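Local coordinates for copper homeostasis operon regulatory protein (Thermus thermophilus, PDB 3AAI), which represses transcription as a copper-sensitive operon repressor of the CsoR family, a homodimeric all-helical protein that probably binds operator DNA, at the interface of chains A and B. Numbering follows the deposited sequence. Chains: chain A/B, Copper homeostasis operon regulatory protein.

Contact 1: the interface of chains A and B. Residues chain A 36-41; chain B 5-8, 13.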
loop_
_atom_site.group_PDB
_atom_site.type_symbol
_atom_site.label_atom_id
_atom_site.label_comp_id
_atom_site.label_asym_id
_atom_site.label_seq_id
_atom_site.Cartn_x
_atom_site.Cartn_y
_atom_site.Cartn_z
ATOM N N ASP A 36 -10.644 20.106 -17.086
ATOM C CA ASP A 36 -12.003 20.615 -17.091
ATOM C C ASP A 36 -12.148 21.420 -15.804
ATOM O O ASP A 36 -11.766 20.959 -14.731
ATOM C CB ASP A 36 -13.003 19.459 -17.111
ATOM C CG ASP A 36 -14.443 19.929 -17.034
ATOM O OD1 ASP A 36 -15.350 19.074 -17.117
ATOM O OD2 ASP A 36 -14.670 21.151 -16.888
ATOM N N GLU A 37 -12.684 22.628 -15.916
ATOM C CA GLU A 37 -12.853 23.484 -14.754
ATOM C C GLU A 37 -13.704 22.813 -13.678
ATOM O O GLU A 37 -13.425 22.941 -12.486
ATOM C CB GLU A 37 -13.465 24.818 -15.187
ATOM C CG GLU A 37 -12.601 25.548 -16.216
ATOM C CD GLU A 37 -13.127 26.922 -16.578
ATOM O OE1 GLU A 37 -12.469 27.615 -17.387
ATOM O OE2 GLU A 37 -14.191 27.312 -16.056
ATOM N N LYS A 38 -14.730 22.085 -14.103
ATOM C CA LYS A 38 -15.607 21.383 -13.174
ATOM C C LYS A 38 -15.111 19.944 -13.065
ATOM O O LYS A 38 -14.984 19.251 -14.074
ATOM C CB LYS A 38 -17.045 21.416 -13.693
ATOM C CG LYS A 38 -17.520 22.815 -14.059
ATOM C CD LYS A 38 -17.408 23.761 -12.870
ATOM C CE LYS A 38 -17.789 25.184 -13.248
ATOM N NZ LYS A 38 -17.798 26.079 -12.058
ATOM N N VAL A 39 -14.829 19.500 -11.843
ATOM C CA VAL A 39 -14.314 18.152 -11.625
ATOM C C VAL A 39 -15.022 17.345 -10.538
ATOM O O VAL A 39 -15.375 17.868 -9.480
ATOM C CB VAL A 39 -12.809 18.200 -11.266
ATOM C CG1 VAL A 39 -12.266 16.789 -11.078
ATOM C CG2 VAL A 39 -12.042 18.934 -12.352
ATOM N N TYR A 40 -15.212 16.060 -10.812
ATOM C CA TYR A 40 -15.842 15.141 -9.869
ATOM C C TYR A 40 -14.726 14.426 -9.107
ATOM O O TYR A 40 -14.260 13.363 -9.520
ATOM C CB TYR A 40 -16.703 14.129 -10.630
ATOM C CG TYR A 40 -17.953 14.735 -11.228
ATOM C CD1 TYR A 40 -19.069 14.997 -10.433
ATOM C CD2 TYR A 40 -18.010 15.085 -12.577
ATOM C CE1 TYR A 40 -20.208 15.596 -10.963
ATOM C CE2 TYR A 40 -19.146 15.685 -13.118
ATOM C CZ TYR A 40 -20.241 15.937 -12.303
ATOM O OH TYR A 40 -21.367 16.531 -12.823
ATOM N N CYS A 41 -14.294 15.028 -8.004
ATOM C CA CYS A 41 -13.216 14.483 -7.180
ATOM C C CYS A 41 -13.262 12.981 -6.952
ATOM O O CYS A 41 -12.258 12.295 -7.123
ATOM C CB CYS A 41 -13.183 15.189 -5.824
ATOM S SG CYS A 41 -12.613 16.885 -5.913
ATOM N N HIS B 5 -18.661 18.665 -10.258
ATOM C CA HIS B 5 -19.210 18.719 -8.874
ATOM C C HIS B 5 -18.446 19.757 -8.050
ATOM O O HIS B 5 -18.971 20.307 -7.080
ATOM C CB HIS B 5 -19.093 17.342 -8.216
ATOM C CG HIS B 5 -20.045 17.132 -7.083
ATOM N ND1 HIS B 5 -21.414 17.179 -7.245
ATOM C CD2 HIS B 5 -19.830 16.866 -5.772
ATOM C CE1 HIS B 5 -22.000 16.953 -6.082
ATOM N NE2 HIS B 5 -21.062 16.760 -5.172
ATOM N N LEU B 6 -17.205 20.021 -8.445
ATOM C CA LEU B 6 -16.374 20.997 -7.756
ATOM C C LEU B 6 -15.499 21.798 -8.719
ATOM O O LEU B 6 -14.863 21.239 -9.620
ATOM C CB LEU B 6 -15.473 20.306 -6.730
ATOM C CG LEU B 6 -14.513 21.248 -5.996
ATOM C CD1 LEU B 6 -15.329 22.264 -5.205
ATOM C CD2 LEU B 6 -13.594 20.456 -5.071
ATOM N N HIS B 7 -15.469 23.113 -8.522
ATOM C CA HIS B 7 -14.655 23.984 -9.356
ATOM C C HIS B 7 -13.283 24.084 -8.703
ATOM O O HIS B 7 -12.968 25.056 -8.020
ATOM C CB HIS B 7 -15.296 25.368 -9.472
ATOM C CG HIS B 7 -14.639 26.249 -10.486
ATOM N ND1 HIS B 7 -15.295 27.298 -11.094
ATOM C CD2 HIS B 7 -13.391 26.230 -11.010
ATOM C CE1 HIS B 7 -14.478 27.883 -11.952
ATOM N NE2 HIS B 7 -13.317 27.255 -11.920
ATOM N N LEU B 8 -12.479 23.051 -8.922
ATOM C CA LEU B 8 -11.137 22.947 -8.368
ATOM C C LEU B 8 -10.283 24.196 -8.602
ATOM O O LEU B 8 -10.328 24.803 -9.669
ATOM C CB LEU B 8 -10.452 21.723 -8.975
ATOM C CG LEU B 8 -9.210 21.126 -8.318
ATOM C CD1 LEU B 8 -9.514 20.732 -6.881
ATOM C CD2 LEU B 8 -8.774 19.907 -9.116
ATOM N N ARG B 13 -5.428 22.328 -9.811
ATOM C CA ARG B 13 -5.697 21.730 -11.107
ATOM C C ARG B 13 -4.438 21.686 -11.964
ATOM O O ARG B 13 -4.064 20.629 -12.469
ATOM C CB ARG B 13 -6.803 22.525 -11.815
ATOM C CG ARG B 13 -7.034 22.149 -13.264
ATOM C CD ARG B 13 -8.386 22.651 -13.769
ATOM N NE ARG B 13 -8.538 24.103 -13.714
ATOM C CZ ARG B 13 -7.751 24.964 -14.352
ATOM N NH1 ARG B 13 -6.744 24.524 -15.094
ATOM N NH2 ARG B 13 -7.984 26.266 -14.267
HETATM O O HOH W 1 -10.791 24.105 -12.031
#
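A short antiparallel pairing of strand A:38-39 with strand B:6-7 carries this contact. The backbone N of A:Val39 donates to the carbonyl O of B:Leu6 over 2.8 Å, nearly straight at the hydrogen (168°) and in the carbonyl plane. The return bond, from B:Leu6 N to A:Val39 O, is weak and bent. Beside the strands, the ammonium NZ of A:Lys38 reaches the imidazole ND1 of B:His7 at 2.9 Å, a hydrogen bond if that nitrogen carries no proton; the lysine chain turns at chi2 (-57°) and crosses the histidine obliquely. The carboxylate of A:Glu37 runs alongside the same imidazole, the planes 17° apart, with OE2 4.2 Å from B:His7 NE2, and might favour a proton on that nitrogen. At the other end, the side chains of A:Tyr40 and B:His5 cross at about a right angle: B:His5 N lies above one face of the tyrosine ring toward the rim, while CB packs on the CD1-CE1 side, 3.4 Å from A:Tyr40 CE1. An alanine in place of A:Tyr40 would remove this aromatic face and would probably leave the B:His5 end of the segment less firmly held. The CD2 methyl of B:Leu6 touches A:Cys41 SG at 3.8 Å, where helix A:41-69 begins. In the second shell, A:Asp36 OD2 accepts the backbone N of A:Lys38 at 2.9 Å, met well above the carboxylate plane, and so ties down the turn before the strand. Water 1 joins the carbonyl oxygens of A:Glu37 and B:Leu8 to B:Arg13 NE, 2.8 Å from the water at the edge of the guanidinium. The site clasps the N-terminal segment of one subunit against the interhelical turn of the other, adding backbone pairing to the helical homodimer beside a cysteine of the kind CsoR repressors use to bind copper.

Contact 2: the interface of chains A and B. Residues chain A 13, 17, 20-21; chain B 31, 34-36, 39.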
loop_
_atom_site.group_PDB
_atom_site.type_symbol
_atom_site.label_atom_id
_atom_site.label_comp_id
_atom_site.label_asym_id
_atom_site.label_seq_id
_atom_site.Cartn_x
_atom_site.Cartn_y
_atom_site.Cartn_z
ATOM N N ARG A 13 7.255 -8.960 -22.344
ATOM C CA ARG A 13 7.485 -7.574 -22.740
ATOM C C ARG A 13 6.331 -7.114 -23.625
ATOM O O ARG A 13 5.820 -6.002 -23.470
ATOM C CB ARG A 13 8.792 -7.423 -23.523
ATOM C CG ARG A 13 10.057 -7.538 -22.697
ATOM C CD ARG A 13 11.283 -7.160 -23.525
ATOM N NE ARG A 13 11.481 -8.045 -24.671
ATOM C CZ ARG A 13 11.412 -7.658 -25.941
ATOM N NH1 ARG A 13 11.610 -8.539 -26.913
ATOM N NH2 ARG A 13 11.146 -6.394 -26.245
ATOM N N ARG A 17 3.626 -4.234 -22.834
ATOM C CA ARG A 17 3.477 -3.026 -23.641
ATOM C C ARG A 17 2.016 -2.755 -23.964
ATOM O O ARG A 17 1.554 -1.615 -23.903
ATOM C CB ARG A 17 4.251 -3.133 -24.957
ATOM C CG ARG A 17 5.761 -3.126 -24.827
ATOM C CD ARG A 17 6.382 -2.647 -26.126
ATOM N NE ARG A 17 6.110 -1.226 -26.334
ATOM C CZ ARG A 17 6.182 -0.605 -27.508
ATOM N NH1 ARG A 17 6.515 -1.281 -28.603
ATOM N NH2 ARG A 17 5.931 0.697 -27.585
ATOM N N LEU A 20 0.283 -1.587 -20.828
ATOM C CA LEU A 20 0.698 -0.261 -20.419
ATOM C C LEU A 20 0.248 0.811 -21.394
ATOM O O LEU A 20 0.114 1.976 -21.024
ATOM C CB LEU A 20 2.214 -0.226 -20.227
ATOM C CG LEU A 20 2.699 -1.057 -19.035
ATOM C CD1 LEU A 20 4.210 -0.981 -18.957
ATOM C CD2 LEU A 20 2.065 -0.532 -17.748
ATOM N N LEU A 21 0.022 0.417 -22.643
ATOM C CA LEU A 21 -0.443 1.362 -23.653
ATOM C C LEU A 21 -1.871 1.780 -23.273
ATOM O O LEU A 21 -2.220 2.952 -23.346
ATOM C CB LEU A 21 -0.420 0.717 -25.043
ATOM C CG LEU A 21 -0.758 1.656 -26.207
ATOM C CD1 LEU A 21 0.192 2.846 -26.184
ATOM C CD2 LEU A 21 -0.645 0.911 -27.537
ATOM N N LEU B 31 7.235 2.254 -21.859
ATOM C CA LEU B 31 6.739 1.627 -23.085
ATOM C C LEU B 31 7.848 1.559 -24.135
ATOM O O LEU B 31 7.961 0.575 -24.861
ATOM C CB LEU B 31 5.552 2.413 -23.647
ATOM C CG LEU B 31 4.221 2.229 -22.911
ATOM C CD1 LEU B 31 3.207 3.259 -23.389
ATOM C CD2 LEU B 31 3.704 0.818 -23.141
ATOM N N LEU B 34 10.446 -1.007 -23.139
ATOM C CA LEU B 34 9.955 -2.352 -23.385
ATOM C C LEU B 34 10.139 -2.735 -24.847
ATOM O O LEU B 34 9.832 -3.856 -25.244
ATOM C CB LEU B 34 8.481 -2.467 -22.985
ATOM C CG LEU B 34 8.192 -2.479 -21.479
ATOM C CD1 LEU B 34 6.688 -2.357 -21.252
ATOM C CD2 LEU B 34 8.737 -3.773 -20.849
ATOM N N GLU B 35 10.629 -1.803 -25.657
ATOM C CA GLU B 35 10.867 -2.109 -27.060
ATOM C C GLU B 35 12.288 -2.627 -27.211
ATOM O O GLU B 35 12.623 -3.247 -28.216
ATOM C CB GLU B 35 10.669 -0.877 -27.940
ATOM C CG GLU B 35 9.240 -0.384 -27.984
ATOM C CD GLU B 35 9.008 0.631 -29.084
ATOM O OE1 GLU B 35 9.658 1.697 -29.060
ATOM O OE2 GLU B 35 8.176 0.360 -29.976
ATOM N N ASP B 36 13.123 -2.362 -26.210
ATOM C CA ASP B 36 14.503 -2.833 -26.236
ATOM C C ASP B 36 14.513 -4.319 -25.901
ATOM O O ASP B 36 13.565 -4.836 -25.309
ATOM C CB ASP B 36 15.371 -2.059 -25.234
ATOM C CG ASP B 36 15.574 -0.609 -25.641
ATOM O OD1 ASP B 36 15.628 -0.346 -26.860
ATOM O OD2 ASP B 36 15.694 0.262 -24.751
ATOM N N VAL B 39 15.951 -5.407 -21.656
ATOM C CA VAL B 39 15.293 -4.789 -20.508
ATOM C C VAL B 39 15.267 -5.758 -19.327
ATOM O O VAL B 39 15.002 -6.949 -19.499
ATOM C CB VAL B 39 13.843 -4.352 -20.860
ATOM C CG1 VAL B 39 13.086 -5.504 -21.477
ATOM C CG2 VAL B 39 13.128 -3.867 -19.609
#
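The backbone of chain A is helical throughout the contact, whereas chain B leaves its helix at B:Leu34 and turns extended at B:Asp36, bringing main-chain carbonyls toward the arginines of the partner. A:Arg13 sends CG anti to its carbonyl carbon and bends at chi3, so that NH2 meets the carbonyl O of B:Leu34 at 3.0 Å. That hydrogen bond is bent, 137° at the hydrogen; the acceptor lies near the guanidinium plane, but the donor stands above the carbonyl plane, away from a lone pair. The carbonyl O of B:Asp36 is also near NH2, yet no N-H is aimed at it. One turn along the helix, A:Arg17 bends at chi3 and its NH1 forms a salt bridge with B:Glu35 OE2 at 2.7 Å. The N-H is turned well away from OE2 (121° at the hydrogen), which also lies out of the guanidinium plane, so charge attraction more than directed hydrogen bonding probably carries the pair. The glutamate chain, extended beyond CG, crosses the arginine at about a right angle, with carboxylate and guanidinium planes 59° apart, so the ions meet by one tilted corner instead of a flat two-pronged pairing. The aliphatic stem of A:Arg17 slides antiparallel past B:Leu34, its CG 3.4 Å from B:Leu34 CB. The CD1 methyls of A:Leu20 and B:Leu34 meet tip to tip at 3.6 Å from side chains crossing near a right angle. B:Leu31 turns CD2 toward the helix backbone of chain A, 3.3 Å from A:Arg17 O and in tight contact at 3.4 Å with A:Leu20 CB, while its CD1 approaches A:Leu21 CD1. Leucines thus form the apolar part of the patch and arginine tips its polar rim. In the fold, the patch lies where the first half of helix A:10-34 packs against the C-terminal end of helix B:10-33 and the turn that follows it.

The C-alpha centres of contact 1 and contact 2 lie about 33 Å apart, toward opposite ends of the long first helices that run side by side through the dimer. Both use the same parts of the protein with the chains exchanged: residue 13 of one subunit meets the residue 36 turn of the other in both, while residue 39 pairs with B:Leu6 in contact 1 and neighbours A:Arg13 in contact 2. Strand pairing is seen at the contact 1 end; by the two-fold symmetry a like pairing would be expected at the other, where the first residues of chain A are not modelled.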